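Local coordinates for putative phosphatase (Bacteroides thetaiotaomicron, PDB 3KYA), which is a putative phosphatase that binds zinc ions and is probably a hydrolase, though its substrate is not established, at residues A[156-162]-A[185-191]. Residues are numbered along the deposited sequence.
Sequences ICYDGHK and TNRIRSI. With ZN (zinc ion), chain Y; EDO (1,2-ethanediol), chain B.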
loop_
_atom_site.group_PDB
_atom_site.type_symbol
_atom_site.label_atom_id
_atom_site.label_comp_id
_atom_site.label_asym_id
_atom_site.label_seq_id
_atom_site.Cartn_x
_atom_site.Cartn_y
_atom_site.Cartn_z
ATOM N N ILE A 156 16.345 -15.896 -25.284
ATOM C CA ILE A 156 15.985 -16.788 -24.196
ATOM C C ILE A 156 16.991 -17.936 -24.130
ATOM O O ILE A 156 17.313 -18.557 -25.153
ATOM C CB ILE A 156 14.522 -17.311 -24.327
ATOM C CG1 ILE A 156 14.145 -18.193 -23.124
ATOM C CG2 ILE A 156 14.291 -18.032 -25.683
ATOM C CD1 ILE A 156 12.643 -18.490 -23.013
ATOM N N CYS A 157 17.515 -18.173 -22.928
ATOM C CA CYS A 157 18.424 -19.276 -22.675
ATOM C C CYS A 157 17.742 -20.222 -21.704
ATOM O O CYS A 157 16.894 -19.804 -20.885
ATOM C CB CYS A 157 19.779 -18.811 -22.136
ATOM S SG CYS A 157 19.773 -17.990 -20.536
ATOM N N TYR A 158 18.136 -21.487 -21.783
ATOM C CA TYR A 158 17.484 -22.550 -21.035
ATOM C C TYR A 158 18.404 -23.484 -20.288
ATOM O O TYR A 158 19.434 -23.899 -20.800
ATOM C CB TYR A 158 16.744 -23.469 -22.008
ATOM C CG TYR A 158 15.695 -22.829 -22.881
ATOM C CD1 TYR A 158 14.435 -22.540 -22.376
ATOM C CD2 TYR A 158 15.940 -22.580 -24.222
ATOM C CE1 TYR A 158 13.453 -21.992 -23.172
ATOM C CE2 TYR A 158 14.950 -22.024 -25.043
ATOM C CZ TYR A 158 13.712 -21.718 -24.499
ATOM O OH TYR A 158 12.719 -21.173 -25.288
ATOM N N ASP A 159 17.974 -23.867 -19.096
ATOM C CA ASP A 159 18.653 -24.869 -18.325
ATOM C C ASP A 159 18.066 -26.219 -18.773
ATOM O O ASP A 159 17.048 -26.668 -18.226
ATOM C CB ASP A 159 18.423 -24.599 -16.832
ATOM C CG ASP A 159 19.173 -25.564 -15.922
ATOM O OD1 ASP A 159 19.781 -26.539 -16.408
ATOM O OD2 ASP A 159 19.139 -25.351 -14.688
ATOM N N GLY A 160 18.682 -26.842 -19.784
ATOM C CA GLY A 160 18.231 -28.140 -20.342
ATOM C C GLY A 160 17.958 -28.206 -21.854
ATOM O O GLY A 160 17.529 -29.247 -22.354
ATOM N N HIS A 161 18.149 -27.088 -22.563
ATOM C CA HIS A 161 17.996 -27.000 -24.039
ATOM C C HIS A 161 19.239 -26.237 -24.483
ATOM O O HIS A 161 19.442 -25.100 -24.064
ATOM C CB HIS A 161 16.709 -26.290 -24.433
ATOM C CG HIS A 161 16.445 -26.279 -25.904
ATOM N ND1 HIS A 161 15.876 -27.347 -26.564
ATOM C CD2 HIS A 161 16.688 -25.337 -26.847
ATOM C CE1 HIS A 161 15.757 -27.051 -27.849
ATOM N NE2 HIS A 161 16.251 -25.841 -28.048
ATOM N N LYS A 162 20.033 -26.865 -25.360
ATOM C CA LYS A 162 21.357 -26.338 -25.765
ATOM C C LYS A 162 21.403 -25.351 -26.943
ATOM O O LYS A 162 22.407 -25.283 -27.648
ATOM C CB LYS A 162 22.336 -27.488 -26.046
ATOM C CG LYS A 162 23.771 -26.986 -26.174
ATOM C CD LYS A 162 24.785 -28.088 -26.389
ATOM C CE LYS A 162 26.130 -27.484 -26.757
ATOM N NZ LYS A 162 27.165 -28.489 -27.101
ATOM N N THR A 185 27.649 -28.436 -21.994
ATOM C CA THR A 185 26.431 -28.792 -21.302
ATOM C C THR A 185 25.247 -28.053 -21.903
ATOM O O THR A 185 25.423 -27.075 -22.645
ATOM C CB THR A 185 26.520 -28.402 -19.806
ATOM O OG1 THR A 185 25.299 -28.756 -19.147
ATOM C CG2 THR A 185 26.748 -26.914 -19.652
ATOM N N ASN A 186 24.048 -28.540 -21.589
ATOM C CA ASN A 186 22.815 -27.882 -22.020
ATOM C C ASN A 186 22.204 -27.039 -20.882
ATOM O O ASN A 186 21.100 -26.494 -21.018
ATOM C CB ASN A 186 21.813 -28.891 -22.619
ATOM C CG ASN A 186 21.332 -29.945 -21.629
ATOM O OD1 ASN A 186 21.512 -29.831 -20.423
ATOM N ND2 ASN A 186 20.694 -30.977 -22.156
ATOM N N ARG A 187 22.937 -26.925 -19.771
ATOM C CA ARG A 187 22.495 -26.137 -18.619
ATOM C C ARG A 187 22.968 -24.687 -18.770
ATOM O O ARG A 187 23.961 -24.284 -18.167
ATOM C CB ARG A 187 23.024 -26.738 -17.314
ATOM C CG ARG A 187 22.606 -28.188 -17.061
ATOM C CD ARG A 187 22.746 -28.526 -15.591
ATOM N NE ARG A 187 21.798 -27.724 -14.820
ATOM C CZ ARG A 187 21.832 -27.545 -13.503
ATOM N NH1 ARG A 187 22.767 -28.113 -12.769
ATOM N NH2 ARG A 187 20.923 -26.785 -12.922
ATOM N N ILE A 188 22.246 -23.910 -19.574
ATOM C CA ILE A 188 22.569 -22.501 -19.832
ATOM C C ILE A 188 21.774 -21.670 -18.820
ATOM O O ILE A 188 20.560 -21.830 -18.700
ATOM C CB ILE A 188 22.249 -22.102 -21.294
ATOM C CG1 ILE A 188 22.733 -23.174 -22.283
ATOM C CG2 ILE A 188 22.828 -20.705 -21.625
ATOM C CD1 ILE A 188 24.239 -23.526 -22.222
ATOM N N ARG A 189 22.459 -20.795 -18.083
ATOM C CA ARG A 189 21.853 -20.087 -16.951
ATOM C C ARG A 189 21.554 -18.586 -17.093
ATOM O O ARG A 189 20.628 -18.087 -16.451
ATOM C CB ARG A 189 22.757 -20.286 -15.727
ATOM C CG ARG A 189 22.978 -21.759 -15.302
ATOM C CD ARG A 189 21.676 -22.499 -14.959
ATOM N NE ARG A 189 20.831 -21.761 -14.015
ATOM C CZ ARG A 189 20.637 -22.042 -12.720
ATOM N NH1 ARG A 189 21.212 -23.081 -12.128
ATOM N NH2 ARG A 189 19.815 -21.276 -12.004
ATOM N N SER A 190 22.317 -17.857 -17.903
ATOM C CA SER A 190 22.079 -16.418 -18.030
ATOM C C SER A 190 22.746 -15.800 -19.231
ATOM O O SER A 190 23.731 -16.322 -19.766
ATOM C CB SER A 190 22.546 -15.645 -16.782
ATOM O OG SER A 190 23.956 -15.664 -16.627
ATOM N N ILE A 191 22.168 -14.672 -19.627
ATOM C CA ILE A 191 22.659 -13.862 -20.724
ATOM C C ILE A 191 22.845 -12.429 -20.236
ATOM O O ILE A 191 21.936 -11.853 -19.612
ATOM C CB ILE A 191 21.675 -13.863 -21.920
ATOM C CG1 ILE A 191 21.647 -15.228 -22.604
ATOM C CG2 ILE A 191 22.074 -12.782 -22.936
ATOM C CD1 ILE A 191 20.530 -15.372 -23.677
HETATM ZN ZN ZN Y . 15.315 -29.256 -25.884
HETATM C C1 EDO B . 22.944 -26.159 -9.035
HETATM O O1 EDO B . 22.397 -26.008 -10.357
HETATM C C2 EDO B . 24.423 -26.525 -9.116
HETATM O O2 EDO B . 25.218 -25.380 -9.434
HETATM O O HOH W 1 18.295 -20.481 -18.237
HETATM O O HOH W 2 14.408 -29.417 -24.154
#
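Asp159, Cys157 and Asn186 have the most surface buried in this contact between two neighbouring sheets. Asp159 reaches Arg187 with both carboxylate oxygens: Arg187 NE lies 2.8 Å from Asp159 OD1 and Arg187 NH2 2.9 Å from Asp159 OD2. The two oxygens match the NE and NH2 hydrogens on one edge of the guanidinium, giving a bidentate salt bridge. Asp159 OD2 also sits over the guanidinium face of Arg189, whose NH1 pairs with Asp212 and Glu312. Cys157, small and apolar, fits close to two isoleucines, its CB 3.6 Å from Ile188 CG2 and 3.8 Å from Ile191 CD1. Asn186 packs its CB 3.7 Å from Lys162 CB, and its O accepts from Gly160 N at 2.7 Å. Separately, Ile188 N donates to Tyr158 O at 3.1 Å. Gly160 has a positive phi, at which a CB would clash with the preceding carbonyl, so glycine suits the turn. Beyond it, His161 ND1 binds zinc at 2.1 Å and its ring stacks on Trp122. A single bridge pairs Asp159 with Arg187, just ahead of strand 188-193, an outermost strand of the next antiparallel sheet. Such successive antiparallel sheets around a centre are consistent with adjacent blades of a beta-propeller.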